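Local coordinates for tyrosine specific protein phosphatase (Trypanosoma cruzi, PDB 4AZ1), which probably removes the phosphate group from phosphorylated tyrosine side chains of proteins, at residues A[244-249]-A[286-291]. Sequence-based numbering, arbitrary orientation.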
# COMPACT_ATOMS: atom_id res chain seq x y z
N THR A 244 -15.42 31.57 -2.17
CA THR A 244 -14.52 32.50 -1.50
C THR A 244 -14.58 33.86 -2.20
O THR A 244 -14.61 34.90 -1.55
CB THR A 244 -13.07 31.99 -1.48
OG1 THR A 244 -13.01 30.72 -0.80
CG2 THR A 244 -12.16 32.98 -0.77
N HIS A 245 -14.63 33.85 -3.53
CA HIS A 245 -14.81 35.11 -4.26
C HIS A 245 -16.12 35.80 -3.88
O HIS A 245 -16.16 37.02 -3.71
CB HIS A 245 -14.73 34.87 -5.78
CG HIS A 245 -13.34 34.66 -6.27
ND1 HIS A 245 -12.44 35.70 -6.43
CD2 HIS A 245 -12.66 33.53 -6.59
CE1 HIS A 245 -11.29 35.22 -6.84
NE2 HIS A 245 -11.40 33.91 -6.95
N LEU A 246 -17.17 35.00 -3.73
CA LEU A 246 -18.48 35.51 -3.34
C LEU A 246 -18.38 36.19 -1.98
O LEU A 246 -18.88 37.30 -1.79
CB LEU A 246 -19.50 34.36 -3.31
CG LEU A 246 -20.97 34.65 -3.02
CD1 LEU A 246 -21.87 33.60 -3.66
CD2 LEU A 246 -21.26 34.71 -1.52
N GLU A 247 -17.74 35.50 -1.04
CA GLU A 247 -17.61 35.99 0.33
C GLU A 247 -16.74 37.25 0.49
O GLU A 247 -16.90 38.00 1.45
CB GLU A 247 -17.08 34.87 1.24
CG GLU A 247 -18.13 33.84 1.62
CD GLU A 247 -17.54 32.64 2.37
OE1 GLU A 247 -16.32 32.40 2.25
OE2 GLU A 247 -18.31 31.95 3.07
N ARG A 248 -15.81 37.46 -0.44
CA ARG A 248 -14.95 38.65 -0.39
C ARG A 248 -15.31 39.66 -1.49
O ARG A 248 -14.52 40.57 -1.80
CB ARG A 248 -13.45 38.29 -0.36
CG ARG A 248 -12.96 37.45 -1.51
CD ARG A 248 -11.47 37.15 -1.44
NE ARG A 248 -11.01 36.62 -0.15
CZ ARG A 248 -9.79 36.12 0.06
NH1 ARG A 248 -8.92 36.06 -0.93
NH2 ARG A 248 -9.44 35.67 1.27
N GLY A 249 -16.50 39.51 -2.06
CA GLY A 249 -17.07 40.52 -2.92
C GLY A 249 -16.41 40.62 -4.29
O GLY A 249 -16.53 41.64 -4.97
N CYS A 286 -27.37 28.25 -4.87
CA CYS A 286 -27.89 27.89 -3.55
C CYS A 286 -27.41 28.85 -2.46
O CYS A 286 -28.21 29.30 -1.64
CB CYS A 286 -27.51 26.45 -3.18
SG CYS A 286 -28.34 25.21 -4.18
N ARG A 287 -26.12 29.18 -2.45
CA ARG A 287 -25.60 30.13 -1.47
C ARG A 287 -26.34 31.45 -1.58
O ARG A 287 -26.62 32.10 -0.57
CB ARG A 287 -24.10 30.35 -1.65
CG ARG A 287 -23.48 31.37 -0.69
CD ARG A 287 -23.54 30.91 0.78
NE ARG A 287 -22.65 29.78 1.05
CZ ARG A 287 -21.34 29.90 1.26
NH1 ARG A 287 -20.76 31.10 1.24
NH2 ARG A 287 -20.60 28.83 1.50
N LEU A 288 -26.68 31.83 -2.81
CA LEU A 288 -27.39 33.08 -3.07
C LEU A 288 -28.88 32.96 -2.81
O LEU A 288 -29.60 33.95 -2.85
CB LEU A 288 -27.14 33.53 -4.51
CG LEU A 288 -25.71 34.02 -4.75
CD1 LEU A 288 -25.45 34.32 -6.22
CD2 LEU A 288 -25.45 35.25 -3.89
N GLY A 289 -29.36 31.75 -2.54
CA GLY A 289 -30.78 31.56 -2.28
C GLY A 289 -31.62 31.54 -3.54
O GLY A 289 -32.83 31.78 -3.50
N VAL A 290 -30.97 31.26 -4.67
CA VAL A 290 -31.68 31.12 -5.93
C VAL A 290 -32.06 29.65 -6.16
O VAL A 290 -31.23 28.75 -6.01
CB VAL A 290 -30.83 31.64 -7.12
CG1 VAL A 290 -31.59 31.46 -8.42
CG2 VAL A 290 -30.52 33.13 -6.92
N ASP A 291 -33.33 29.43 -6.51
CA ASP A 291 -33.84 28.07 -6.73
C ASP A 291 -33.16 27.37 -7.92
O ASP A 291 -33.06 27.94 -9.00
CB ASP A 291 -35.35 28.11 -6.95
CG ASP A 291 -36.01 26.78 -6.64
OD1 ASP A 291 -36.30 26.52 -5.45
OD2 ASP A 291 -36.24 25.99 -7.59
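Leu-246 reaches across from the last turn of helix 232-247 and rests both its methyls on the final turn of helix 274-288. Its CG stands anti to the backbone N (chi1 -176°), which directs its branched end toward the other helix. There CD1 lies 3.9 Å from CD2 of Leu-288, the two leucines running past each other in opposite directions. The same methyl sits 4.0 Å from CG of Arg-287, and Leu-246 CD2 touches that methylene as well, so the aliphatic root of the arginine takes part in the apolar contact.

The polar contact is a single salt bridge. Arg-287 folds at both chi2 and chi3, and its NH1 donates to OE2 of Glu-247 over 3.2 Å. The bond is far from straight, with an N-H...O angle of 139°, and it meets OE2 from above the carboxylate plane; the two flat groups are turned 37° apart. Glu-247 is extended beyond CG and crosses the arginine at roughly a right angle, bringing its CG to the guanidinium edge. The stronger hold on this guanidinium comes from Glu-207, which pairs with NE, while Lys-214 makes a weak, long ion pair with Glu-247 OE2.

Both helices end here in Schellman motifs, with Gly-249 and Gly-289 at positive phi. This surface contact thus joins the C-terminal ends of two helices of the phosphatase fold: helix 203-215 borders it through Glu-207 and Lys-214, Leu-284 adds to the packing of Leu-246, and Phe-7 of the N-terminal region touches Leu-288.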